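Local coordinates for protein probable chitinase A (Chromobacterium violaceum, PDB 4TX8) that probably hydrolyses chitin as an endo-acting family 18 glycoside hydrolase, and carries a carbohydrate-binding module of family 5/12 ahead of its catalytic barrel, at residues A[111-116]-A[124-129]; A[202-207]-A[243-248]. All blocks are in the same frame, centred on the assembly; numbering follows the deposited sequence.

How the contacts relate
From the N terminus of the catalytic barrel, contact 1 comes first: the chain leaves strand 108-114, runs through a loop with seven residues between the two segments, and returns at 124-129 to lie against the end of the strand it has just left, before entering strand 135-143. Contact 2 opens only later, when helix 193-210 meets helix 230-246 after an excursion through strand 214-218. The two loops are therefore in series and neither nest nor cross; their centres lie 22 Å apart and they do not touch. Together they illustrate two kinds of closure in a TIM barrel: a strand secured to its following loop, and neighbouring helices packed on the outer layer.

Contact 1: A[111-116]-A[124-129]; sequences GYWHNF and FPLSQV
Trp-113, near the end of strand 108-114, faces Leu-126 at the start of the 3-10 segment 126-128, their CA atoms 8.0 Å apart, so side chains must span the gap between the backbones. One indole does most of this work. A chi1 of 175°, which turns CG away from the backbone N, carries the Trp-113 indole across to the loop, where Trp-113 NE1 donates to the backbone O of Phe-124 at 3.0 Å. The acceptor lies close to the indole plane, but the bond is bent, with an N-H...O angle of 131°. The same pyrrole edge of Trp-113 points at the face of the Phe-124 ring in a T-shaped stack, centroids 5.0 Å apart and planes at 66°. Leu-126 sets CD1 almost squarely above the five-membered ring of Trp-113, 3.9 Å from its centroid, a CH-pi contact, while Val-129 CG2 touches Trp-113 CD1 obliquely at 3.7 Å. A water links the backbones as well, donating to His-114 O and accepting from Phe-124 N. Beyond the pair, Leu-126 rests on helix 160-171 and Arg-403 makes a cation-pi contact with Phe-124. Trp-113 thus ties the first strand of this GH18 TIM barrel to the loop leading to strand 135-143.

Contact 2: A[202-207]-A[243-248]; sequences SLYGIL and KAKIGP
Tyr-204 on helix 193-210 meets Lys-245 and Ile-246 at the C-terminal end of helix 230-246, two successive helices of the outer layer of the TIM barrel, with the strand 214-218 between them in sequence. The CA atoms of Tyr-204 and Ile-246 come within 7.2 Å. The aromatic interactions belong to Lys-245. The bend at chi3 (76°) brings Lys-245 CE over one face of the Tyr-204 ring, 4.1 Å from the centroid of that ring, as a CH-pi contact; a second bend at chi4 sets NZ farther out above it, where it adds at most a weak cation-pi attraction. Nearer the backbone, Lys-245 CB approaches Tyr-204 CD1. Apolar packing falls to Ile-246, whose CD1 lies 3.6 Å from Tyr-204 CD1 and 4.1 Å from Leu-207 CD2, placing it between the partly exposed Tyr-204 ring and the buried Leu-207. Leu-207 continues this apolar layer inward onto Phe-250, and Tyr-204 also touches Leu-242 one turn earlier on the second helix. Backbone bonding finishes that helix: Gly-247, with phi 111°, is the first residue to leave the helical conformation, and Gly-247 N still donates to Lys-243 O at 2.7 Å.

Contact 1: A[111-116]-A[124-129]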
loop_
_atom_site.group_PDB
_atom_site.type_symbol
_atom_site.label_atom_id
_atom_site.label_comp_id
_atom_site.label_asym_id
_atom_site.label_seq_id
_atom_site.Cartn_x
_atom_site.Cartn_y
_atom_site.Cartn_z
ATOM N N GLY A 111 4.737 -0.600 1.787
ATOM C CA GLY A 111 4.284 0.688 2.280
ATOM C C GLY A 111 4.391 1.802 1.258
ATOM O O GLY A 111 5.229 1.752 0.353
ATOM N N TYR A 112 3.539 2.813 1.407
ATOM C CA TYR A 112 3.545 3.961 0.509
ATOM C C TYR A 112 4.387 5.102 1.068
ATOM O O TYR A 112 4.255 5.477 2.232
ATOM C CB TYR A 112 2.119 4.450 0.244
ATOM C CG TYR A 112 1.308 3.529 -0.637
ATOM C CD1 TYR A 112 0.711 2.385 -0.118
ATOM C CD2 TYR A 112 1.152 3.797 -1.993
ATOM C CE1 TYR A 112 -0.026 1.534 -0.925
ATOM C CE2 TYR A 112 0.413 2.956 -2.807
ATOM C CZ TYR A 112 -0.169 1.825 -2.269
ATOM O OH TYR A 112 -0.901 0.991 -3.079
ATOM N N TRP A 113 5.246 5.645 0.212
ATOM C CA TRP A 113 6.113 6.766 0.546
ATOM C C TRP A 113 5.528 8.048 -0.056
ATOM O O TRP A 113 5.336 8.133 -1.270
ATOM C CB TRP A 113 7.530 6.484 0.025
ATOM C CG TRP A 113 8.542 7.584 0.177
ATOM C CD1 TRP A 113 9.343 7.821 1.257
ATOM C CD2 TRP A 113 8.898 8.563 -0.808
ATOM N NE1 TRP A 113 10.163 8.899 1.012
ATOM C CE2 TRP A 113 9.908 9.373 -0.249
ATOM C CE3 TRP A 113 8.454 8.838 -2.105
ATOM C CZ2 TRP A 113 10.480 10.439 -0.941
ATOM C CZ3 TRP A 113 9.024 9.902 -2.794
ATOM C CH2 TRP A 113 10.027 10.688 -2.209
ATOM N N HIS A 114 5.221 9.030 0.792
ATOM C CA HIS A 114 4.594 10.275 0.334
ATOM C C HIS A 114 5.528 11.114 -0.532
ATOM O O HIS A 114 6.525 11.642 -0.038
ATOM C CB HIS A 114 4.139 11.144 1.515
ATOM C CG HIS A 114 3.121 10.503 2.406
ATOM N ND1 HIS A 114 2.540 11.173 3.461
ATOM C CD2 HIS A 114 2.584 9.259 2.410
ATOM C CE1 HIS A 114 1.687 10.371 4.075
ATOM N NE2 HIS A 114 1.695 9.205 3.457
ATOM N N ASN A 115 5.194 11.264 -1.809
ATOM C CA ASN A 115 5.899 12.212 -2.666
ATOM C C ASN A 115 5.227 13.582 -2.557
ATOM O O ASN A 115 4.970 14.251 -3.558
ATOM C CB ASN A 115 5.918 11.725 -4.118
ATOM C CG ASN A 115 6.738 12.623 -5.029
ATOM O OD1 ASN A 115 7.825 13.072 -4.666
ATOM N ND2 ASN A 115 6.202 12.912 -6.208
ATOM N N PHE A 116 4.933 13.979 -1.321
ATOM C CA PHE A 116 4.197 15.208 -1.051
ATOM C C PHE A 116 4.193 15.512 0.443
ATOM O O PHE A 116 4.621 14.688 1.253
ATOM C CB PHE A 116 2.756 15.107 -1.571
ATOM C CG PHE A 116 1.987 13.924 -1.033
ATOM C CD1 PHE A 116 2.028 12.695 -1.682
ATOM C CD2 PHE A 116 1.213 14.044 0.113
ATOM C CE1 PHE A 116 1.317 11.606 -1.195
ATOM C CE2 PHE A 116 0.502 12.957 0.607
ATOM C CZ PHE A 116 0.553 11.738 -0.048
ATOM N N PHE A 124 10.266 13.100 2.996
ATOM C CA PHE A 124 11.615 12.905 3.504
ATOM C C PHE A 124 12.393 12.034 2.520
ATOM O O PHE A 124 11.789 11.271 1.767
ATOM C CB PHE A 124 11.578 12.279 4.906
ATOM C CG PHE A 124 11.077 10.860 4.932
ATOM C CD1 PHE A 124 9.718 10.587 4.919
ATOM C CD2 PHE A 124 11.969 9.798 4.977
ATOM C CE1 PHE A 124 9.259 9.279 4.945
ATOM C CE2 PHE A 124 11.514 8.490 5.006
ATOM C CZ PHE A 124 10.158 8.230 4.989
ATOM N N PRO A 125 13.731 12.168 2.501
ATOM C CA PRO A 125 14.574 11.429 1.549
ATOM C C PRO A 125 14.341 9.915 1.545
ATOM O O PRO A 125 14.229 9.291 2.601
ATOM C CB PRO A 125 15.990 11.758 2.021
ATOM C CG PRO A 125 15.859 13.137 2.594
ATOM C CD PRO A 125 14.513 13.152 3.275
ATOM N N LEU A 126 14.273 9.341 0.347
ATOM C CA LEU A 126 14.010 7.914 0.170
ATOM C C LEU A 126 15.067 7.044 0.850
ATOM O O LEU A 126 14.786 5.922 1.274
ATOM C CB LEU A 126 13.938 7.573 -1.320
ATOM C CG LEU A 126 13.441 6.170 -1.680
ATOM C CD1 LEU A 126 11.931 6.075 -1.509
ATOM C CD2 LEU A 126 13.850 5.802 -3.094
ATOM N N SER A 127 16.282 7.571 0.955
ATOM C CA SER A 127 17.381 6.864 1.603
ATOM C C SER A 127 17.097 6.534 3.070
ATOM O O SER A 127 17.680 5.604 3.624
ATOM C CB SER A 127 18.663 7.692 1.506
ATOM O OG SER A 127 18.486 8.967 2.105
ATOM N N GLN A 128 16.199 7.292 3.692
ATOM C CA GLN A 128 15.943 7.164 5.124
ATOM C C GLN A 128 14.808 6.193 5.456
ATOM O O GLN A 128 14.501 5.977 6.626
ATOM C CB GLN A 128 15.642 8.540 5.729
ATOM C CG GLN A 128 16.827 9.496 5.695
ATOM C CD GLN A 128 16.462 10.901 6.130
ATOM O OE1 GLN A 128 15.392 11.130 6.695
ATOM N NE2 GLN A 128 17.348 11.853 5.861
ATOM N N VAL A 129 14.184 5.618 4.432
ATOM C CA VAL A 129 13.140 4.619 4.641
ATOM C C VAL A 129 13.728 3.407 5.365
ATOM O O VAL A 129 14.733 2.845 4.929
ATOM C CB VAL A 129 12.499 4.182 3.309
ATOM C CG1 VAL A 129 11.593 2.980 3.517
ATOM C CG2 VAL A 129 11.730 5.342 2.682
HETATM O O HOH W 1 8.349 10.979 1.901
#

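Contact 2: A[202-207]-A[243-248]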
loop_
_atom_site.group_PDB
_atom_site.type_symbol
_atom_site.label_atom_id
_atom_site.label_comp_id
_atom_site.label_asym_id
_atom_site.label_seq_id
_atom_site.Cartn_x
_atom_site.Cartn_y
_atom_site.Cartn_z
ATOM N N SER A 202 4.655 7.142 -21.988
ATOM C CA SER A 202 5.086 8.084 -20.957
ATOM C C SER A 202 5.572 7.355 -19.701
ATOM O O SER A 202 6.572 7.753 -19.103
ATOM C CB SER A 202 3.964 9.071 -20.607
ATOM O OG SER A 202 2.855 8.423 -20.011
ATOM N N LEU A 203 4.882 6.284 -19.311
ATOM C CA LEU A 203 5.297 5.503 -18.144
ATOM C C LEU A 203 6.613 4.777 -18.398
ATOM O O LEU A 203 7.441 4.638 -17.495
ATOM C CB LEU A 203 4.220 4.496 -17.747
ATOM C CG LEU A 203 3.214 4.975 -16.700
ATOM C CD1 LEU A 203 2.155 3.918 -16.477
ATOM C CD2 LEU A 203 3.921 5.314 -15.392
ATOM N N TYR A 204 6.799 4.312 -19.630
ATOM C CA TYR A 204 8.053 3.691 -20.024
ATOM C C TYR A 204 9.196 4.679 -19.840
ATOM O O TYR A 204 10.258 4.323 -19.338
ATOM C CB TYR A 204 7.989 3.207 -21.474
ATOM C CG TYR A 204 9.287 2.625 -21.984
ATOM C CD1 TYR A 204 9.659 1.326 -21.671
ATOM C CD2 TYR A 204 10.139 3.376 -22.781
ATOM C CE1 TYR A 204 10.848 0.789 -22.136
ATOM C CE2 TYR A 204 11.325 2.854 -23.250
ATOM C CZ TYR A 204 11.675 1.559 -22.926
ATOM O OH TYR A 204 12.856 1.036 -23.395
ATOM N N GLY A 205 8.964 5.928 -20.235
ATOM C CA GLY A 205 9.953 6.977 -20.068
ATOM C C GLY A 205 10.299 7.231 -18.611
ATOM O O GLY A 205 11.464 7.416 -18.263
ATOM N N ILE A 206 9.283 7.233 -17.754
ATOM C CA ILE A 206 9.485 7.493 -16.334
ATOM C C ILE A 206 10.254 6.353 -15.669
ATOM O O ILE A 206 11.249 6.585 -14.978
ATOM C CB ILE A 206 8.144 7.703 -15.601
ATOM C CG1 ILE A 206 7.428 8.941 -16.148
ATOM C CG2 ILE A 206 8.370 7.830 -14.101
ATOM C CD1 ILE A 206 6.011 9.113 -15.637
ATOM N N LEU A 207 9.791 5.126 -15.889
ATOM C CA LEU A 207 10.413 3.949 -15.288
ATOM C C LEU A 207 11.879 3.810 -15.693
ATOM O O LEU A 207 12.740 3.558 -14.851
ATOM C CB LEU A 207 9.641 2.682 -15.673
ATOM C CG LEU A 207 8.569 2.161 -14.710
ATOM C CD1 LEU A 207 7.706 3.283 -14.154
ATOM C CD2 LEU A 207 7.703 1.121 -15.405
ATOM N N LYS A 243 4.762 -3.637 -19.883
ATOM C CA LYS A 243 5.657 -4.677 -19.386
ATOM C C LYS A 243 6.476 -5.299 -20.515
ATOM O O LYS A 243 7.650 -5.623 -20.330
ATOM C CB LYS A 243 4.879 -5.769 -18.652
ATOM C CG LYS A 243 5.722 -7.009 -18.375
ATOM C CD LYS A 243 4.986 -8.039 -17.545
ATOM C CE LYS A 243 5.885 -9.227 -17.248
ATOM N NZ LYS A 243 5.310 -10.076 -16.172
ATOM N N ALA A 244 5.856 -5.462 -21.680
ATOM C CA ALA A 244 6.552 -6.009 -22.841
ATOM C C ALA A 244 7.779 -5.166 -23.179
ATOM O O ALA A 244 8.832 -5.698 -23.530
ATOM C CB ALA A 244 5.616 -6.094 -24.040
ATOM N N LYS A 245 7.638 -3.850 -23.051
ATOM C CA LYS A 245 8.733 -2.927 -23.325
ATOM C C LYS A 245 9.795 -2.958 -22.225
ATOM O O LYS A 245 10.982 -2.779 -22.497
ATOM C CB LYS A 245 8.194 -1.501 -23.500
ATOM C CG LYS A 245 7.270 -1.328 -24.700
ATOM C CD LYS A 245 6.651 0.067 -24.742
ATOM C CE LYS A 245 7.631 1.125 -25.228
ATOM N NZ LYS A 245 7.834 1.075 -26.701
ATOM N N ILE A 246 9.364 -3.193 -20.988
ATOM C CA ILE A 246 10.264 -3.178 -19.833
ATOM C C ILE A 246 11.003 -4.506 -19.629
ATOM O O ILE A 246 12.203 -4.521 -19.342
ATOM C CB ILE A 246 9.498 -2.840 -18.535
ATOM C CG1 ILE A 246 8.920 -1.423 -18.602
ATOM C CG2 ILE A 246 10.404 -2.981 -17.317
ATOM C CD1 ILE A 246 9.961 -0.332 -18.510
ATOM N N GLY A 247 10.286 -5.617 -19.767
ATOM C CA GLY A 247 10.880 -6.930 -19.575
ATOM C C GLY A 247 10.364 -7.641 -18.335
ATOM O O GLY A 247 9.608 -7.066 -17.552
ATOM N N PRO A 248 10.780 -8.903 -18.146
ATOM C CA PRO A 248 10.267 -9.771 -17.075
ATOM C C PRO A 248 10.624 -9.345 -15.643
ATOM O O PRO A 248 10.138 -9.978 -14.706
ATOM C CB PRO A 248 10.892 -11.137 -17.401
ATOM C CG PRO A 248 12.060 -10.841 -18.286
ATOM C CD PRO A 248 11.682 -9.622 -19.064
#